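Local coordinates for protein glycoside Hydrolase Family 43_12 (Metagenome, PDB 7JVH) that probably hydrolyses glycosidic bonds in plant cell-wall polysaccharides such as xylan or arabinoxylan, at residues G59-P64 with F435-H440; S78-F83 with G120-A125; W97-N102 with I393-V398; N329-R334 with L543-L548. All coordinates share one frame; numbering follows the deposited sequence.

Interaction 1: residues G59-P64 with F435-H440; sequences GCYPDP and FHRQQH
The backbones run closest where G59 passes Q439, their CA atoms 3.8 Å apart, at the point where 435-440 has left strand 433-437 and become loop. G59 suits this spot: its phi is positive, and a CB would press on Q439 CG and Q438 O. Its CA instead makes a CA-H...O contact of 3.4 Å to Q438 O. One residue on, a water joins the two segments, accepting from C60 N and donating to Q438 O.

R437 carries most of the side-chain contact. Extended from CG to NE, it crosses Y61 at about a right angle and lays its guanidinium flat on the phenol ring, centres 4.4 Å apart and planes only 10° from parallel. The overlap is offset toward the rim, with R437 NE 3.4 Å from Y61 CZ, while R437 CD touches Y61 CE2, also at 3.4 Å. The N-H of R437 NE points out of the edge of the same flat group and donates to C60 O at 2.9 Å, an angle of 141°, so stack and bond together fix the rotation of the guanidinium. Beside it, Q439 runs its CG past G59 N and sends NE2 on to Q58 O, while G59 N donates to E335.

Every residue that touches here is buried. The contact joins the loop leading into strand 65-69 of the five-bladed beta-propeller to the edge strand of a sheet in the C-terminal beta-sandwich, the two-domain architecture of family 43 enzymes with a concanavalin A-like domain.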
loop_
_atom_site.group_PDB
_atom_site.type_symbol
_atom_site.label_atom_id
_atom_site.label_comp_id
_atom_site.label_asym_id
_atom_site.label_seq_id
_atom_site.Cartn_x
_atom_site.Cartn_y
_atom_site.Cartn_z
ATOM N N GLY A 59 -0.993 -6.434 -4.461
ATOM C CA GLY A 59 -0.417 -5.130 -4.767
ATOM C C GLY A 59 -0.022 -4.370 -3.503
ATOM O O GLY A 59 -0.153 -4.899 -2.387
ATOM N N CYS A 60 0.437 -3.131 -3.680
ATOM C CA CYS A 60 0.954 -2.319 -2.583
ATOM C C CYS A 60 -0.104 -2.044 -1.510
ATOM O O CYS A 60 -0.936 -1.131 -1.643
ATOM C CB CYS A 60 1.539 -1.000 -3.071
ATOM S SG CYS A 60 2.508 -0.136 -1.802
ATOM N N TYR A 61 -0.063 -2.876 -0.459
ATOM C CA TYR A 61 -0.879 -2.715 0.735
ATOM C C TYR A 61 -0.023 -3.151 1.917
ATOM O O TYR A 61 -0.246 -4.217 2.487
ATOM C CB TYR A 61 -2.158 -3.536 0.653
ATOM C CG TYR A 61 -3.120 -3.006 -0.379
ATOM C CD1 TYR A 61 -4.004 -1.981 -0.070
ATOM C CD2 TYR A 61 -3.127 -3.510 -1.671
ATOM C CE1 TYR A 61 -4.888 -1.496 -1.018
ATOM C CE2 TYR A 61 -4.019 -3.028 -2.626
ATOM C CZ TYR A 61 -4.900 -2.028 -2.292
ATOM O OH TYR A 61 -5.792 -1.530 -3.221
ATOM N N PRO A 62 1.016 -2.362 2.279
ATOM C CA PRO A 62 1.961 -2.751 3.323
ATOM C C PRO A 62 1.482 -2.431 4.738
ATOM O O PRO A 62 0.426 -1.811 4.941
ATOM C CB PRO A 62 3.212 -1.927 2.966
ATOM C CG PRO A 62 2.888 -1.216 1.663
ATOM C CD PRO A 62 1.405 -1.095 1.648
ATOM N N ASP A 63 2.270 -2.890 5.712
ATOM C CA ASP A 63 2.081 -2.566 7.120
ATOM C C ASP A 63 0.613 -2.699 7.522
ATOM O O ASP A 63 -0.030 -1.726 7.899
ATOM C CB ASP A 63 2.589 -1.138 7.390
ATOM C CG ASP A 63 4.008 -0.921 6.912
ATOM O OD1 ASP A 63 4.909 -1.719 7.281
ATOM O OD2 ASP A 63 4.223 0.060 6.162
ATOM N N PRO A 64 0.021 -3.906 7.433
ATOM C CA PRO A 64 -1.411 -4.068 7.683
ATOM C C PRO A 64 -1.710 -4.005 9.169
ATOM O O PRO A 64 -0.993 -4.610 9.976
ATOM C CB PRO A 64 -1.701 -5.463 7.131
ATOM C CG PRO A 64 -0.407 -6.197 7.263
ATOM C CD PRO A 64 0.680 -5.174 7.067
ATOM N N PHE A 435 -4.398 6.333 -10.999
ATOM C CA PHE A 435 -3.577 5.144 -10.936
ATOM C C PHE A 435 -4.265 3.994 -10.214
ATOM O O PHE A 435 -5.055 4.187 -9.283
ATOM C CB PHE A 435 -2.258 5.429 -10.225
ATOM C CG PHE A 435 -1.265 6.203 -11.055
ATOM C CD1 PHE A 435 -0.693 5.640 -12.189
ATOM C CD2 PHE A 435 -0.884 7.495 -10.685
ATOM C CE1 PHE A 435 0.219 6.340 -12.940
ATOM C CE2 PHE A 435 0.033 8.202 -11.440
ATOM C CZ PHE A 435 0.594 7.629 -12.563
ATOM N N HIS A 436 -3.916 2.785 -10.667
ATOM C CA HIS A 436 -4.362 1.525 -10.132
ATOM C C HIS A 436 -3.085 0.780 -9.792
ATOM O O HIS A 436 -2.160 0.740 -10.605
ATOM C CB HIS A 436 -5.152 0.770 -11.197
ATOM C CG HIS A 436 -5.792 -0.491 -10.702
ATOM N ND1 HIS A 436 -5.064 -1.627 -10.411
ATOM C CD2 HIS A 436 -7.089 -0.800 -10.451
ATOM C CE1 HIS A 436 -5.889 -2.574 -10.006
ATOM N NE2 HIS A 436 -7.118 -2.096 -10.017
ATOM N N ARG A 437 -3.036 0.194 -8.587
ATOM C CA ARG A 437 -1.886 -0.567 -8.144
ATOM C C ARG A 437 -1.661 -1.766 -9.045
ATOM O O ARG A 437 -2.617 -2.393 -9.510
ATOM C CB ARG A 437 -2.104 -1.049 -6.707
ATOM C CG ARG A 437 -2.116 0.062 -5.669
ATOM C CD ARG A 437 -2.709 -0.467 -4.388
ATOM N NE ARG A 437 -2.733 0.455 -3.256
ATOM C CZ ARG A 437 -3.595 1.462 -3.118
ATOM N NH1 ARG A 437 -4.491 1.758 -4.055
ATOM N NH2 ARG A 437 -3.565 2.207 -2.029
ATOM N N GLN A 438 -0.387 -2.069 -9.316
ATOM C CA GLN A 438 -0.002 -3.308 -9.981
ATOM C C GLN A 438 -0.180 -4.421 -8.948
ATOM O O GLN A 438 0.601 -4.531 -7.985
ATOM C CB GLN A 438 1.429 -3.256 -10.495
ATOM C CG GLN A 438 1.895 -4.543 -11.139
ATOM C CD GLN A 438 3.136 -4.388 -12.020
ATOM O OE1 GLN A 438 3.608 -3.284 -12.256
ATOM N NE2 GLN A 438 3.650 -5.505 -12.523
ATOM N N GLN A 439 -1.219 -5.246 -9.153
ATOM C CA GLN A 439 -1.586 -6.295 -8.208
ATOM C C GLN A 439 -0.994 -7.652 -8.548
ATOM O O GLN A 439 -1.127 -8.592 -7.771
ATOM C CB GLN A 439 -3.106 -6.387 -8.084
ATOM C CG GLN A 439 -3.696 -5.191 -7.352
ATOM C CD GLN A 439 -5.183 -5.323 -7.139
ATOM O OE1 GLN A 439 -5.959 -5.224 -8.075
ATOM N NE2 GLN A 439 -5.590 -5.517 -5.901
ATOM N N HIS A 440 -0.310 -7.736 -9.690
ATOM C CA HIS A 440 0.226 -8.984 -10.221
ATOM C C HIS A 440 1.571 -8.744 -10.884
ATOM O O HIS A 440 1.845 -7.626 -11.381
ATOM C CB HIS A 440 -0.720 -9.551 -11.299
ATOM C CG HIS A 440 -2.109 -9.782 -10.810
ATOM N ND1 HIS A 440 -3.027 -8.764 -10.702
ATOM C CD2 HIS A 440 -2.738 -10.908 -10.399
ATOM C CE1 HIS A 440 -4.164 -9.258 -10.240
ATOM N NE2 HIS A 440 -4.016 -10.556 -10.056
HETATM O O HOH W 1 1.293 -1.916 -6.365
#

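Interaction 2: residues S78-F83 with G120-A125; sequences SSFAMF and GIYAPA
The F80 ring has the carbonyl oxygen of I121 over the centre of one face, I121 O standing 3.7 Å above the ring plane. It also meets the Y122 ring obliquely, planes at 57°, with F80 CE1 3.8 Å from Y122 CD1. F556 lies against both rings, and F142 meets Y122 edge-to-face.

These residues join the first two blades of the five-bladed beta-propeller. A single antiparallel bridge, the hydrogen-bonded pair F80 and I121, ties the type II' turn S79-M82 to the start of strand 120-129. F80 N donates to I121 O at 3.1 Å, and I121 N returns a nearly straight bond to F80 O at 3.2 Å; S79 N adds a weak bond to I121 O. F80 takes the second place of the turn, whose positive phi is usually left to glycine. With CG anti to the carbonyl carbon (chi1 -54°), its ring folds back over the very oxygen that its own N-H binds. With an alanine here, I121 O would probably lose the ring covering it, and Y122 would face a gap.

G120 has to be bare, since a CB would run into F80 O. Farther along, S78 CB sits 3.5 Å from Y122 O, its OG bonding to D63, and the P124 ring closes the contact, with CD 3.3 Å from S78 N.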
loop_
_atom_site.group_PDB
_atom_site.type_symbol
_atom_site.label_atom_id
_atom_site.label_comp_id
_atom_site.label_asym_id
_atom_site.label_seq_id
_atom_site.Cartn_x
_atom_site.Cartn_y
_atom_site.Cartn_z
ATOM N N SER A 78 -0.440 1.295 4.946
ATOM C CA SER A 78 0.370 2.446 4.605
ATOM C C SER A 78 0.217 2.747 3.117
ATOM O O SER A 78 -0.168 1.876 2.347
ATOM C CB SER A 78 1.842 2.206 4.957
ATOM O OG SER A 78 2.313 0.976 4.470
ATOM N N SER A 79 0.502 3.998 2.724
ATOM C CA SER A 79 0.280 4.469 1.364
ATOM C C SER A 79 1.264 5.509 0.841
ATOM O O SER A 79 1.222 5.865 -0.344
ATOM C CB SER A 79 -1.150 5.003 1.224
ATOM O OG SER A 79 -1.473 5.925 2.243
ATOM N N PHE A 80 2.120 6.040 1.719
ATOM C CA PHE A 80 3.228 6.911 1.325
ATOM C C PHE A 80 2.702 8.187 0.628
ATOM O O PHE A 80 1.908 8.907 1.233
ATOM C CB PHE A 80 4.276 6.046 0.592
ATOM C CG PHE A 80 4.694 4.870 1.423
ATOM C CD1 PHE A 80 5.680 5.008 2.382
ATOM C CD2 PHE A 80 4.031 3.665 1.333
ATOM C CE1 PHE A 80 6.037 3.954 3.196
ATOM C CE2 PHE A 80 4.391 2.606 2.173
ATOM C CZ PHE A 80 5.389 2.762 3.099
ATOM N N ALA A 81 3.093 8.455 -0.619
ATOM C CA ALA A 81 2.693 9.700 -1.302
ATOM C C ALA A 81 1.387 9.670 -2.101
ATOM O O ALA A 81 1.041 10.638 -2.779
ATOM C CB ALA A 81 3.835 10.199 -2.183
HETATM N N MSE A 82 0.664 8.551 -2.038
HETATM C CA MSE A 82 -0.571 8.396 -2.795
HETATM C C MSE A 82 -1.681 9.146 -2.066
HETATM O O MSE A 82 -1.639 9.277 -0.842
HETATM C CB MSE A 82 -0.916 6.911 -2.959
HETATM C CG MSE A 82 0.137 6.098 -3.703
HETATM SE SE MSE A 82 -0.375 4.184 -3.723
HETATM C CE MSE A 82 1.036 3.049 -4.492
ATOM N N PHE A 83 -2.650 9.666 -2.827
ATOM C CA PHE A 83 -3.795 10.355 -2.251
ATOM C C PHE A 83 -5.087 9.921 -2.940
ATOM O O PHE A 83 -5.152 9.888 -4.168
ATOM C CB PHE A 83 -3.653 11.870 -2.344
ATOM C CG PHE A 83 -4.711 12.608 -1.587
ATOM C CD1 PHE A 83 -4.543 12.889 -0.231
ATOM C CD2 PHE A 83 -5.894 12.974 -2.199
ATOM C CE1 PHE A 83 -5.537 13.561 0.467
ATOM C CE2 PHE A 83 -6.887 13.632 -1.502
ATOM C CZ PHE A 83 -6.708 13.937 -0.176
ATOM N N GLY A 120 5.802 10.343 3.300
ATOM C CA GLY A 120 4.363 10.377 3.456
ATOM C C GLY A 120 3.901 9.471 4.593
ATOM O O GLY A 120 4.487 9.463 5.685
ATOM N N ILE A 121 2.849 8.690 4.322
ATOM C CA ILE A 121 2.179 7.876 5.342
ATOM C C ILE A 121 2.868 6.525 5.547
ATOM O O ILE A 121 2.795 5.639 4.701
ATOM C CB ILE A 121 0.709 7.641 4.980
ATOM C CG1 ILE A 121 -0.039 8.967 4.820
ATOM C CG2 ILE A 121 0.048 6.775 6.038
ATOM C CD1 ILE A 121 -0.073 9.837 6.050
ATOM N N TYR A 122 3.530 6.383 6.700
ATOM C CA TYR A 122 4.193 5.139 7.102
ATOM C C TYR A 122 3.170 4.169 7.765
ATOM O O TYR A 122 1.951 4.367 7.668
ATOM C CB TYR A 122 5.395 5.454 8.005
ATOM C CG TYR A 122 6.663 5.799 7.230
ATOM C CD1 TYR A 122 6.608 6.474 5.996
ATOM C CD2 TYR A 122 7.915 5.460 7.728
ATOM C CE1 TYR A 122 7.767 6.789 5.294
ATOM C CE2 TYR A 122 9.071 5.753 7.005
ATOM C CZ TYR A 122 8.988 6.422 5.790
ATOM O OH TYR A 122 10.133 6.688 5.088
ATOM N N ALA A 123 3.679 3.106 8.397
ATOM C CA ALA A 123 2.848 2.070 9.012
ATOM C C ALA A 123 1.660 2.629 9.783
ATOM O O ALA A 123 1.825 3.423 10.702
ATOM C CB ALA A 123 3.683 1.197 9.925
ATOM N N PRO A 124 0.420 2.269 9.405
ATOM C CA PRO A 124 -0.762 2.620 10.184
ATOM C C PRO A 124 -1.032 1.622 11.312
ATOM O O PRO A 124 -0.644 0.454 11.198
ATOM C CB PRO A 124 -1.871 2.524 9.136
ATOM C CG PRO A 124 -1.428 1.439 8.239
ATOM C CD PRO A 124 0.076 1.546 8.167
ATOM N N ALA A 125 -1.668 2.096 12.388
ATOM C CA ALA A 125 -2.257 1.243 13.418
ATOM C C ALA A 125 -3.678 1.713 13.743
ATOM O O ALA A 125 -3.867 2.799 14.284
ATOM C CB ALA A 125 -1.388 1.226 14.665
#

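Interaction 3: residues W97-N102 with I393-V398; sequences WVQIGN and IDYRWV
Y395 lies on the backbone of G101 like a lid. G101 CA stands 3.5 Å from the ring centroid and only 4° off its normal, a close CH-pi contact, while Y395 CD2 has Q99 O near the ring plane and Y395 CE2 reaches I100 O. Glycine is called for by the backbone itself: at the angles of G101 a CB would be jammed against the preceding carbonyl.

Q99 packs just as closely on the CB and carbonyl of Y395. Its chain is extended, CG anti to the backbone N (chi1 -178°), and its amide carbon CD comes to 3.4 Å from Y395 CB. The amide is held by its own strand: Q99 NE2 donates to G101 O at 3.1 Å and 165°. With an alanine in its place, G101 O would probably be left without this donor and a gap would open against Y395 CB.

Strand 98-102 is an edge strand of the first propeller blade, and the 393-398 turn belongs to the C-terminal sandwich side, so the tyrosine spans the boundary between the domains.

The rest is looser. Y395 O takes a bond from a water at 2.6 Å, and that water reaches N102 OD1 only weakly, while N102 ND2 comes no nearer than 3.5 Å, to Y395 O. Much of Y395 remains exposed. Within the type I turn D394-W397, whose D394 and R396 are partly exposed, R396 grips D394 side-on, R396 NE to D394 OD1 at 2.9 Å with an NH on the other oxygen. The anti lone pair of that same OD1 accepts R396 N, an Asx turn.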
loop_
_atom_site.group_PDB
_atom_site.type_symbol
_atom_site.label_atom_id
_atom_site.label_comp_id
_atom_site.label_asym_id
_atom_site.label_seq_id
_atom_site.Cartn_x
_atom_site.Cartn_y
_atom_site.Cartn_z
ATOM N N TRP A 97 -13.731 -8.875 1.756
ATOM C CA TRP A 97 -13.528 -7.470 2.169
ATOM C C TRP A 97 -14.120 -6.488 1.167
ATOM O O TRP A 97 -14.061 -6.740 -0.026
ATOM C CB TRP A 97 -12.032 -7.227 2.297
ATOM C CG TRP A 97 -11.353 -8.061 3.328
ATOM C CD1 TRP A 97 -10.780 -9.279 3.160
ATOM C CD2 TRP A 97 -11.112 -7.688 4.687
ATOM N NE1 TRP A 97 -10.212 -9.697 4.325
ATOM C CE2 TRP A 97 -10.404 -8.743 5.279
ATOM C CE3 TRP A 97 -11.435 -6.571 5.455
ATOM C CZ2 TRP A 97 -10.017 -8.715 6.610
ATOM C CZ3 TRP A 97 -11.052 -6.545 6.770
ATOM C CH2 TRP A 97 -10.354 -7.603 7.334
ATOM N N VAL A 98 -14.705 -5.428 1.703
ATOM C CA VAL A 98 -15.197 -4.273 0.956
ATOM C C VAL A 98 -14.363 -3.062 1.394
ATOM O O VAL A 98 -14.244 -2.788 2.594
ATOM C CB VAL A 98 -16.701 -4.018 1.246
ATOM C CG1 VAL A 98 -17.210 -2.795 0.489
ATOM C CG2 VAL A 98 -17.531 -5.234 0.891
ATOM N N GLN A 99 -13.780 -2.350 0.419
ATOM C CA GLN A 99 -13.127 -1.068 0.685
ATOM C C GLN A 99 -14.224 -0.039 0.935
ATOM O O GLN A 99 -15.038 0.230 0.045
ATOM C CB GLN A 99 -12.213 -0.619 -0.461
ATOM C CG GLN A 99 -11.495 0.696 -0.164
ATOM C CD GLN A 99 -10.240 0.956 -0.994
ATOM O OE1 GLN A 99 -9.978 0.285 -1.973
ATOM N NE2 GLN A 99 -9.459 1.962 -0.590
ATOM N N ILE A 100 -14.251 0.512 2.158
ATOM C CA ILE A 100 -15.251 1.500 2.568
ATOM C C ILE A 100 -14.762 2.936 2.381
ATOM O O ILE A 100 -15.530 3.886 2.537
ATOM C CB ILE A 100 -15.728 1.284 4.023
ATOM C CG1 ILE A 100 -14.593 1.502 5.027
ATOM C CG2 ILE A 100 -16.310 -0.117 4.168
ATOM C CD1 ILE A 100 -15.030 1.372 6.472
ATOM N N GLY A 101 -13.477 3.083 2.043
ATOM C CA GLY A 101 -12.899 4.359 1.686
ATOM C C GLY A 101 -11.407 4.402 1.950
ATOM O O GLY A 101 -10.715 3.379 1.893
ATOM N N ASN A 102 -10.913 5.612 2.223
ATOM C CA ASN A 102 -9.535 5.852 2.598
ATOM C C ASN A 102 -9.581 6.823 3.778
ATOM O O ASN A 102 -10.238 7.859 3.691
ATOM C CB ASN A 102 -8.753 6.439 1.415
ATOM C CG ASN A 102 -8.692 5.496 0.218
ATOM O OD1 ASN A 102 -7.708 4.780 0.037
ATOM N ND2 ASN A 102 -9.751 5.479 -0.603
ATOM N N ILE A 393 -16.181 7.560 -7.804
ATOM C CA ILE A 393 -15.148 6.746 -8.393
ATOM C C ILE A 393 -14.694 5.699 -7.386
ATOM O O ILE A 393 -14.615 5.968 -6.208
ATOM C CB ILE A 393 -13.982 7.615 -8.902
ATOM C CG1 ILE A 393 -14.458 8.414 -10.122
ATOM C CG2 ILE A 393 -12.764 6.765 -9.262
ATOM C CD1 ILE A 393 -13.449 9.429 -10.605
ATOM N N ASP A 394 -14.421 4.488 -7.876
ATOM C CA ASP A 394 -14.035 3.357 -7.050
ATOM C C ASP A 394 -12.812 3.728 -6.216
ATOM O O ASP A 394 -11.883 4.335 -6.732
ATOM C CB ASP A 394 -13.750 2.145 -7.949
ATOM C CG ASP A 394 -13.596 0.859 -7.175
ATOM O OD1 ASP A 394 -12.526 0.661 -6.551
ATOM O OD2 ASP A 394 -14.536 0.026 -7.236
ATOM N N TYR A 395 -12.817 3.330 -4.935
ATOM C CA TYR A 395 -11.772 3.687 -3.958
ATOM C C TYR A 395 -10.384 3.084 -4.198
ATOM O O TYR A 395 -9.479 3.311 -3.393
ATOM C CB TYR A 395 -12.182 3.286 -2.544
ATOM C CG TYR A 395 -13.431 3.933 -1.991
ATOM C CD1 TYR A 395 -13.532 5.313 -1.882
ATOM C CD2 TYR A 395 -14.494 3.154 -1.516
ATOM C CE1 TYR A 395 -14.670 5.904 -1.343
ATOM C CE2 TYR A 395 -15.624 3.736 -0.984
ATOM C CZ TYR A 395 -15.707 5.105 -0.902
ATOM O OH TYR A 395 -16.837 5.676 -0.384
ATOM N N ARG A 396 -10.229 2.296 -5.268
ATOM C CA ARG A 396 -8.932 1.734 -5.674
ATOM C C ARG A 396 -8.079 2.710 -6.457
ATOM O O ARG A 396 -6.875 2.499 -6.599
ATOM C CB ARG A 396 -9.120 0.499 -6.553
ATOM C CG ARG A 396 -9.231 -0.796 -5.790
ATOM C CD ARG A 396 -9.666 -1.911 -6.727
ATOM N NE ARG A 396 -11.011 -1.672 -7.253
ATOM C CZ ARG A 396 -11.763 -2.599 -7.827
ATOM N NH1 ARG A 396 -11.287 -3.811 -8.032
ATOM N NH2 ARG A 396 -12.969 -2.275 -8.267
ATOM N N TRP A 397 -8.718 3.758 -6.992
ATOM C CA TRP A 397 -8.064 4.753 -7.815
ATOM C C TRP A 397 -7.431 5.833 -6.956
ATOM O O TRP A 397 -8.097 6.454 -6.144
ATOM C CB TRP A 397 -9.070 5.348 -8.782
ATOM C CG TRP A 397 -9.500 4.337 -9.779
ATOM C CD1 TRP A 397 -10.660 3.623 -9.769
ATOM C CD2 TRP A 397 -8.756 3.888 -10.917
ATOM N NE1 TRP A 397 -10.687 2.762 -10.834
ATOM C CE2 TRP A 397 -9.528 2.905 -11.554
ATOM C CE3 TRP A 397 -7.505 4.214 -11.448
ATOM C CZ2 TRP A 397 -9.101 2.253 -12.709
ATOM C CZ3 TRP A 397 -7.075 3.563 -12.601
ATOM C CH2 TRP A 397 -7.882 2.601 -13.224
ATOM N N VAL A 398 -6.125 6.036 -7.151
ATOM C CA VAL A 398 -5.342 7.017 -6.416
ATOM C C VAL A 398 -4.649 7.977 -7.378
ATOM O O VAL A 398 -4.447 7.661 -8.560
ATOM C CB VAL A 398 -4.270 6.334 -5.537
ATOM C CG1 VAL A 398 -4.933 5.507 -4.435
ATOM C CG2 VAL A 398 -3.316 5.476 -6.369
HETATM O O HOH W 2 -6.933 2.983 -2.741
#

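Interaction 4: residues N329-R334 with L543-L548; sequences NVNTGR and LDAAVL
N331 reaches across with its amide: ND2 donates to A545 O at 2.7 Å, almost straight at 167°, with the oxygen lying in the plane of the amide. With CG anti to the carbonyl carbon (chi1 -64°), the side chain is aimed at A545, between strand 536-544 of the C-terminal beta-sandwich and the short 3-10 segment 546-547. N331 itself sits in the loop between strands 316-322 and 335-342 of the last propeller blade, so this is another join between the two domains.

Two lesser contacts flank the bond. N331 ND2 passes 3.7 Å from L548 CB, and N329 rests its ND2 against the methyl of A546, at 3.4 Å from A546 CB.

Behind this first shell, A545 O is gripped twice: L548 N also donates to it, at 3.2 Å, and arrives from the opposite face of the carbonyl plane. The oxygen therefore closes the 3-10 turn and receives the propeller loop at once. N331 ND2 has a second partner too, Y526 OH on a neighbouring sandwich strand, which helps fix the amide's orientation. The loop backbone is pinned here as well, V330 N by the side chain of N551 and N331 by a backbone bond to A559. On the strand side the turn is started by D544, whose OD1 accepts A546 N from above the carboxylate plane at 2.8 Å, forming an Asx turn.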
loop_
_atom_site.group_PDB
_atom_site.type_symbol
_atom_site.label_atom_id
_atom_site.label_comp_id
_atom_site.label_asym_id
_atom_site.label_seq_id
_atom_site.Cartn_x
_atom_site.Cartn_y
_atom_site.Cartn_z
ATOM N N ASN A 329 13.014 -9.570 -8.311
ATOM C CA ASN A 329 12.460 -8.216 -8.295
ATOM C C ASN A 329 10.998 -8.197 -7.899
ATOM O O ASN A 329 10.301 -9.182 -8.099
ATOM C CB ASN A 329 12.654 -7.548 -9.659
ATOM C CG ASN A 329 14.105 -7.378 -9.997
ATOM O OD1 ASN A 329 14.930 -7.299 -9.102
ATOM N ND2 ASN A 329 14.426 -7.328 -11.280
ATOM N N VAL A 330 10.558 -7.053 -7.352
ATOM C CA VAL A 330 9.193 -6.834 -6.892
ATOM C C VAL A 330 8.647 -5.531 -7.469
ATOM O O VAL A 330 9.086 -4.434 -7.072
ATOM C CB VAL A 330 9.131 -6.706 -5.358
ATOM C CG1 VAL A 330 7.714 -6.898 -4.845
ATOM C CG2 VAL A 330 10.080 -7.672 -4.702
ATOM N N ASN A 331 7.677 -5.670 -8.392
ATOM C CA ASN A 331 6.933 -4.555 -8.949
ATOM C C ASN A 331 5.559 -4.433 -8.298
ATOM O O ASN A 331 4.811 -3.492 -8.565
ATOM C CB ASN A 331 6.800 -4.687 -10.456
ATOM C CG ASN A 331 8.145 -4.628 -11.162
ATOM O OD1 ASN A 331 9.181 -5.004 -10.589
ATOM N ND2 ASN A 331 8.141 -4.163 -12.421
ATOM N N THR A 332 5.234 -5.381 -7.424
ATOM C CA THR A 332 3.919 -5.477 -6.805
ATOM C C THR A 332 3.852 -4.905 -5.395
ATOM O O THR A 332 2.783 -4.901 -4.760
ATOM C CB THR A 332 3.410 -6.946 -6.823
ATOM O OG1 THR A 332 4.515 -7.850 -6.640
ATOM C CG2 THR A 332 2.775 -7.243 -8.175
ATOM N N GLY A 333 4.977 -4.377 -4.912
ATOM C CA GLY A 333 5.047 -3.788 -3.592
ATOM C C GLY A 333 4.907 -4.857 -2.516
ATOM O O GLY A 333 4.963 -6.056 -2.808
ATOM N N ARG A 334 4.721 -4.415 -1.274
ATOM C CA ARG A 334 4.485 -5.295 -0.149
ATOM C C ARG A 334 2.978 -5.453 0.051
ATOM O O ARG A 334 2.234 -4.459 0.081
ATOM C CB ARG A 334 5.147 -4.737 1.121
ATOM C CG ARG A 334 6.666 -4.676 1.069
ATOM C CD ARG A 334 7.210 -3.823 2.205
ATOM N NE ARG A 334 6.807 -2.422 2.023
ATOM C CZ ARG A 334 6.817 -1.480 2.955
ATOM N NH1 ARG A 334 7.240 -1.736 4.200
ATOM N NH2 ARG A 334 6.414 -0.266 2.636
ATOM N N LEU A 543 10.385 -3.469 -22.660
ATOM C CA LEU A 543 11.004 -2.557 -21.709
ATOM C C LEU A 543 11.211 -3.225 -20.354
ATOM O O LEU A 543 10.247 -3.635 -19.715
ATOM C CB LEU A 543 10.103 -1.335 -21.529
ATOM C CG LEU A 543 9.954 -0.442 -22.756
ATOM C CD1 LEU A 543 8.742 0.463 -22.575
ATOM C CD2 LEU A 543 11.234 0.337 -22.950
ATOM N N ASP A 544 12.479 -3.303 -19.926
ATOM C CA ASP A 544 12.888 -4.006 -18.700
ATOM C C ASP A 544 11.953 -3.693 -17.544
ATOM O O ASP A 544 11.738 -2.534 -17.204
ATOM C CB ASP A 544 14.322 -3.648 -18.319
ATOM C CG ASP A 544 14.930 -4.585 -17.276
ATOM O OD1 ASP A 544 14.184 -5.256 -16.498
ATOM O OD2 ASP A 544 16.176 -4.618 -17.227
ATOM N N ALA A 545 11.393 -4.752 -16.954
ATOM C CA ALA A 545 10.455 -4.649 -15.839
ATOM C C ALA A 545 11.152 -4.234 -14.538
ATOM O O ALA A 545 10.516 -3.700 -13.631
ATOM C CB ALA A 545 9.724 -5.984 -15.645
ATOM N N ALA A 546 12.450 -4.530 -14.448
ATOM C CA ALA A 546 13.254 -4.252 -13.249
ATOM C C ALA A 546 13.234 -2.751 -12.889
ATOM O O ALA A 546 13.236 -2.414 -11.714
ATOM C CB ALA A 546 14.684 -4.728 -13.440
ATOM N N VAL A 547 13.173 -1.888 -13.921
ATOM C CA VAL A 547 13.112 -0.433 -13.772
ATOM C C VAL A 547 12.007 0.056 -12.807
ATOM O O VAL A 547 12.180 1.091 -12.138
ATOM C CB VAL A 547 12.946 0.269 -15.156
ATOM C CG1 VAL A 547 12.584 1.740 -15.004
ATOM C CG2 VAL A 547 14.223 0.159 -15.991
ATOM N N LEU A 548 10.887 -0.672 -12.741
ATOM C CA LEU A 548 9.745 -0.310 -11.889
ATOM C C LEU A 548 9.695 -1.093 -10.567
ATOM O O LEU A 548 8.703 -1.035 -9.825
ATOM C CB LEU A 548 8.426 -0.475 -12.654
ATOM C CG LEU A 548 8.369 0.253 -14.001
ATOM C CD1 LEU A 548 7.010 0.087 -14.673
ATOM C CD2 LEU A 548 8.695 1.733 -13.808
#

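From the N terminus, 59-64 opens the widest early loop, which interaction 1 closes only at 435-440. Interactions 2 and 3 both nest inside it and cross each other: 78-83 pairs with 120-125 between the first two propeller blades, while 97-102, lying between those segments, waits for 393-398 from the sandwich side. Interaction 4, opening at 329-334 in the last blade and closing at 543-548, crosses interactions 1 and 3 and follows interaction 2 in series. Interactions 1, 3 and 4 thus tie propeller to sandwich. Neighbouring contacts also touch, D63 meeting S78, V398 meeting F435 and R334 meeting Y61, whereas interactions 3 and 4 stay about 12 Å apart at their nearest atoms.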